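Long-range contacts in esterase (Uncultured bacterium, PDB 5EGN), which degrades N-acyl homoserine lactones, the signals of bacterial quorum sensing, probably by hydrolysing their lactone ester bond: residues V23-F28 / I49-R54; P205-A210 / E233-N238. The protein carries 2 engineered substitutions. All coordinates share one frame; numbering follows the deposited sequence.

From the N terminus, strand 21-25 enters the middle of the mixed sheet, and the chain passes through helix 36-39 before strand 47-51 returns parallel to it; interaction 1 closes this loop. The chain then builds strands 87-92 and 110-116 on the far side of strand 21-25 and runs through a series of helices. Strand 206-211 next joins strand 110-116, and after helix 219-228, strand 233-237 completes the sheet; interaction 2 closes that second loop. The two contacts follow in series, neither nested nor crossed, with centres about 19 Å apart. Interaction 1 ties buried strands of the alpha/beta hydrolase fold together, whereas interaction 2 secures the edge strand.

Interaction 1. Residues V23-F28 / I49-R54; sequences VFLHPF and IVIDHR
His53 gives two hydrogen bonds to His26 at the C-terminal side of parallel strands 21-25 and 47-51: His53 NE2 donates to His26 O at 2.7 Å, and His53 N donates to His26 NE2 at 3.1 Å. The strands belong to a beta-alpha-beta unit of the alpha/beta hydrolase fold. The first of the two bonds lies in the plane of the carbonyl, on a lone pair, but is bent (131° at the hydrogen); the second is straighter. The two imidazoles also form an offset stack, centroids 3.8 Å apart and planes 24° apart, with His53 CD2 over one face of the His26 ring. His26 CG sits between the backbone N and the carbonyl carbon (chi1 71°), a rotamer that swings the ring over His53. The other ring nitrogen, His26 ND1, hydrogen-bonds Thr30 OG1, which helps to set the rotation of the ring. An alanine here would probably leave His53 N without its acceptor and open a gap over the His53 ring. The loop after this strand commonly contributes to the oxyanion hole in alpha/beta hydrolases. Further back, Phe24 N donates to Ile49 O at 2.8 Å and Ile51 N to Phe24 O at 3.0 Å. Val23, Ile49 and Ile51 face helix 68-81; Phe24 and Val50 face Trp35 on the other side. Leu25 CB meets the edge of the His53 ring, 3.7 Å from His53 CE1.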
# COMPACT_ATOMS: atom_id res chain seq x y z
N VAL A 23 14.75 0.67 6.74
CA VAL A 23 14.58 0.85 5.30
C VAL A 23 13.97 -0.37 4.63
O VAL A 23 14.55 -1.46 4.64
CB VAL A 23 15.91 1.19 4.62
CG1 VAL A 23 15.72 1.31 3.12
CG2 VAL A 23 16.48 2.49 5.18
N PHE A 24 12.79 -0.19 4.03
CA PHE A 24 12.10 -1.25 3.32
C PHE A 24 12.35 -1.18 1.81
O PHE A 24 12.09 -0.15 1.14
CB PHE A 24 10.60 -1.21 3.61
CG PHE A 24 10.25 -1.44 5.05
CD1 PHE A 24 10.06 -0.36 5.91
CD2 PHE A 24 10.10 -2.72 5.56
CE1 PHE A 24 9.73 -0.56 7.24
CE2 PHE A 24 9.77 -2.93 6.89
CZ PHE A 24 9.59 -1.85 7.72
N LEU A 25 12.87 -2.30 1.31
CA LEU A 25 13.25 -2.49 -0.08
C LEU A 25 12.38 -3.56 -0.71
O LEU A 25 12.53 -4.75 -0.40
CB LEU A 25 14.72 -2.88 -0.18
CG LEU A 25 15.69 -1.94 0.53
CD1 LEU A 25 17.13 -2.44 0.45
CD2 LEU A 25 15.56 -0.56 -0.08
N HIS A 26 11.48 -3.15 -1.59
CA HIS A 26 10.48 -4.05 -2.18
C HIS A 26 11.09 -5.07 -3.15
O HIS A 26 12.17 -4.84 -3.68
CB HIS A 26 9.41 -3.23 -2.90
CG HIS A 26 9.89 -2.58 -4.16
ND1 HIS A 26 9.96 -3.26 -5.36
CD2 HIS A 26 10.32 -1.33 -4.41
CE1 HIS A 26 10.42 -2.45 -6.29
NE2 HIS A 26 10.65 -1.27 -5.74
N PRO A 27 10.38 -6.19 -3.38
CA PRO A 27 10.84 -7.19 -4.36
C PRO A 27 10.73 -6.71 -5.80
O PRO A 27 10.15 -5.66 -6.07
CB PRO A 27 9.91 -8.38 -4.11
CG PRO A 27 8.68 -7.78 -3.55
CD PRO A 27 9.16 -6.64 -2.69
N PHE A 28 11.27 -7.51 -6.72
CA PHE A 28 11.31 -7.17 -8.14
C PHE A 28 9.91 -7.09 -8.74
O PHE A 28 9.02 -7.85 -8.36
CB PHE A 28 12.16 -8.21 -8.88
CG PHE A 28 12.61 -7.77 -10.24
CD1 PHE A 28 13.24 -6.54 -10.42
CD2 PHE A 28 12.44 -8.59 -11.34
CE1 PHE A 28 13.66 -6.15 -11.68
CE2 PHE A 28 12.86 -8.20 -12.60
CZ PHE A 28 13.47 -6.98 -12.77
N ILE A 49 11.41 4.21 6.29
CA ILE A 49 11.76 4.69 4.96
C ILE A 49 11.47 3.59 3.96
O ILE A 49 12.12 2.55 3.99
CB ILE A 49 13.25 5.07 4.87
CG1 ILE A 49 13.62 6.09 5.96
CG2 ILE A 49 13.60 5.58 3.48
CD1 ILE A 49 15.04 5.95 6.46
N VAL A 50 10.50 3.79 3.08
CA VAL A 50 10.15 2.76 2.11
C VAL A 50 10.45 3.25 0.70
O VAL A 50 10.03 4.35 0.32
CB VAL A 50 8.67 2.35 2.25
CG1 VAL A 50 7.80 3.58 2.39
CG2 VAL A 50 8.23 1.49 1.07
N ILE A 51 11.19 2.46 -0.07
CA ILE A 51 11.69 2.97 -1.35
C ILE A 51 11.18 2.23 -2.59
O ILE A 51 11.08 1.00 -2.61
CB ILE A 51 13.25 2.96 -1.38
CG1 ILE A 51 13.80 3.88 -0.30
CG2 ILE A 51 13.78 3.40 -2.73
CD1 ILE A 51 15.30 3.88 -0.20
N ASP A 52 10.85 3.02 -3.62
CA ASP A 52 10.62 2.51 -4.97
C ASP A 52 11.95 2.43 -5.72
O ASP A 52 12.59 3.46 -5.96
CB ASP A 52 9.64 3.40 -5.72
CG ASP A 52 8.20 3.12 -5.36
OD1 ASP A 52 7.95 2.52 -4.29
OD2 ASP A 52 7.31 3.51 -6.14
N HIS A 53 12.37 1.23 -6.08
CA HIS A 53 13.58 1.05 -6.88
C HIS A 53 13.42 1.74 -8.22
O HIS A 53 12.30 1.99 -8.67
CB HIS A 53 13.88 -0.44 -7.09
CG HIS A 53 13.93 -1.23 -5.82
ND1 HIS A 53 14.31 -0.69 -4.62
CD2 HIS A 53 13.65 -2.53 -5.58
CE1 HIS A 53 14.26 -1.62 -3.68
NE2 HIS A 53 13.86 -2.75 -4.24
N ARG A 54 14.54 2.05 -8.87
CA ARG A 54 14.48 2.61 -10.21
C ARG A 54 13.87 1.58 -11.16
O ARG A 54 14.15 0.39 -11.06
CB ARG A 54 15.87 3.04 -10.69
CG ARG A 54 16.90 1.93 -10.73
CD ARG A 54 18.17 2.39 -11.42
NE ARG A 54 18.74 3.58 -10.79
CZ ARG A 54 19.78 4.26 -11.26
NH1 ARG A 54 20.38 3.86 -12.38
NH2 ARG A 54 20.22 5.33 -10.62
O HOH W 1 10.46 -0.56 -0.75

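Interaction 2. Residues P205-A210 / E233-N238; sequences PTLVVA and ELRVIN. Engineered in segment 233-238: Asn238 (natural residue Lys).
Arg235, whose CG lies 4.0 Å from Leu207 CD1, turns the edge of its guanidinium toward the carboxylate of Glu233, and Glu233 CD sits in the guanidinium plane. The grip is side-on: NE and NH2 of Arg235 both donate to the single oxygen Glu233 OE2, NE at 3.0 Å in a salt bridge. Both nitrogens come from the same face of the carboxylate, NE from well above its plane (47°) and NH2 on the syn side. The Arg235 chain is bent at chi2 (-101°), which brings its head back over Glu233, two residues earlier on the same strand. Both residues are exposed, so solvent probably weakens the pairing. Beside them, on the neighbouring strand, Leu207 lies alongside Glu233, its CD1 3.9 Å from Glu233 CB. A parallel ladder joins the strands: Val208 N donates to Glu233 O at 2.8 Å, Arg235 N to Val208 O and Ala210 N to Arg235 O, both at 2.9 Å, with a further bond from Glu233 N to Thr206 O. On the face opposite Arg235, Val208 CG1 packs 3.7 Å from Leu234 CD1, which also reaches Ala210 CB. On the Arg235 face, the Val209 and Ile237 side chains cross, CG1 to CG1 at 3.7 Å. The two strands and the intervening helix 219-228 make the last beta-alpha-beta unit of the alpha/beta hydrolase sheet. Helix 219-228 covers Val208, Ala210 and Leu234, and Leu255 of helix 249-257 touches Leu207, Val209 and Arg235. Strand 110-116 hydrogen-bonds the far edge of strand 206-211, leaving 233-237 outermost in the chain's sheet.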
# COMPACT_ATOMS: atom_id res chain seq x y z
N PRO A 205 24.87 -7.75 11.78
CA PRO A 205 23.79 -8.63 12.24
C PRO A 205 22.76 -8.89 11.15
O PRO A 205 22.11 -7.96 10.67
CB PRO A 205 23.18 -7.84 13.40
CG PRO A 205 24.28 -7.00 13.91
CD PRO A 205 25.09 -6.62 12.70
N THR A 206 22.61 -10.16 10.77
CA THR A 206 21.75 -10.51 9.65
C THR A 206 20.75 -11.61 10.00
O THR A 206 21.14 -12.69 10.47
CB THR A 206 22.58 -10.97 8.43
OG1 THR A 206 23.42 -9.89 7.99
CG2 THR A 206 21.67 -11.38 7.29
N LEU A 207 19.47 -11.33 9.79
CA LEU A 207 18.43 -12.33 9.94
C LEU A 207 17.85 -12.68 8.58
O LEU A 207 17.17 -11.88 7.95
CB LEU A 207 17.32 -11.81 10.87
CG LEU A 207 16.09 -12.72 11.03
CD1 LEU A 207 16.50 -14.10 11.52
CD2 LEU A 207 15.08 -12.08 11.98
N VAL A 208 18.15 -13.89 8.11
CA VAL A 208 17.63 -14.36 6.83
C VAL A 208 16.33 -15.13 7.05
O VAL A 208 16.28 -16.05 7.86
CB VAL A 208 18.65 -15.25 6.09
CG1 VAL A 208 18.12 -15.63 4.72
CG2 VAL A 208 19.98 -14.53 5.97
N VAL A 209 15.29 -14.74 6.33
CA VAL A 209 13.97 -15.34 6.50
C VAL A 209 13.47 -15.96 5.20
O VAL A 209 13.40 -15.30 4.17
CB VAL A 209 12.94 -14.32 7.00
CG1 VAL A 209 11.62 -15.00 7.32
CG2 VAL A 209 13.48 -13.59 8.23
N ALA A 210 13.12 -17.24 5.27
CA ALA A 210 12.71 -17.98 4.08
C ALA A 210 11.37 -18.67 4.27
O ALA A 210 11.07 -19.20 5.34
CB ALA A 210 13.77 -19.00 3.72
N GLU A 233 21.34 -15.65 11.28
CA GLU A 233 20.30 -16.59 11.68
C GLU A 233 19.32 -16.81 10.54
O GLU A 233 18.98 -15.89 9.81
CB GLU A 233 19.56 -16.08 12.92
CG GLU A 233 18.51 -17.05 13.45
CD GLU A 233 17.84 -16.57 14.72
OE1 GLU A 233 18.27 -15.53 15.26
OE2 GLU A 233 16.88 -17.22 15.17
N LEU A 234 18.88 -18.06 10.38
CA LEU A 234 17.89 -18.39 9.37
C LEU A 234 16.59 -18.86 10.01
O LEU A 234 16.60 -19.67 10.94
CB LEU A 234 18.42 -19.46 8.42
CG LEU A 234 17.44 -19.92 7.34
CD1 LEU A 234 17.12 -18.79 6.37
CD2 LEU A 234 18.00 -21.12 6.60
N ARG A 235 15.48 -18.33 9.52
CA ARG A 235 14.16 -18.78 9.95
C ARG A 235 13.38 -19.27 8.73
O ARG A 235 12.97 -18.47 7.89
CB ARG A 235 13.40 -17.66 10.65
CG ARG A 235 14.03 -17.17 11.95
CD ARG A 235 13.34 -17.75 13.18
NE ARG A 235 14.00 -17.33 14.42
CZ ARG A 235 13.36 -17.01 15.54
NH1 ARG A 235 12.04 -17.05 15.58
NH2 ARG A 235 14.05 -16.64 16.62
N VAL A 236 13.19 -20.58 8.63
CA VAL A 236 12.38 -21.15 7.57
C VAL A 236 10.92 -21.15 7.99
O VAL A 236 10.54 -21.84 8.93
CB VAL A 236 12.82 -22.59 7.23
CG1 VAL A 236 11.94 -23.16 6.14
CG2 VAL A 236 14.29 -22.61 6.81
N ILE A 237 10.09 -20.38 7.30
CA ILE A 237 8.72 -20.17 7.75
C ILE A 237 7.73 -21.15 7.12
O ILE A 237 7.64 -21.23 5.89
CB ILE A 237 8.25 -18.73 7.46
CG1 ILE A 237 9.27 -17.73 7.98
CG2 ILE A 237 6.92 -18.47 8.11
CD1 ILE A 237 9.51 -17.82 9.48
N ASN A 238 7.01 -21.90 7.96
CA ASN A 238 5.99 -22.84 7.50
C ASN A 238 4.79 -22.14 6.86
O ASN A 238 4.33 -21.12 7.36
CB ASN A 238 5.51 -23.70 8.67
CG ASN A 238 5.75 -25.19 8.45
OD1 ASN A 238 6.89 -25.65 8.45
ND2 ASN A 238 4.67 -25.95 8.30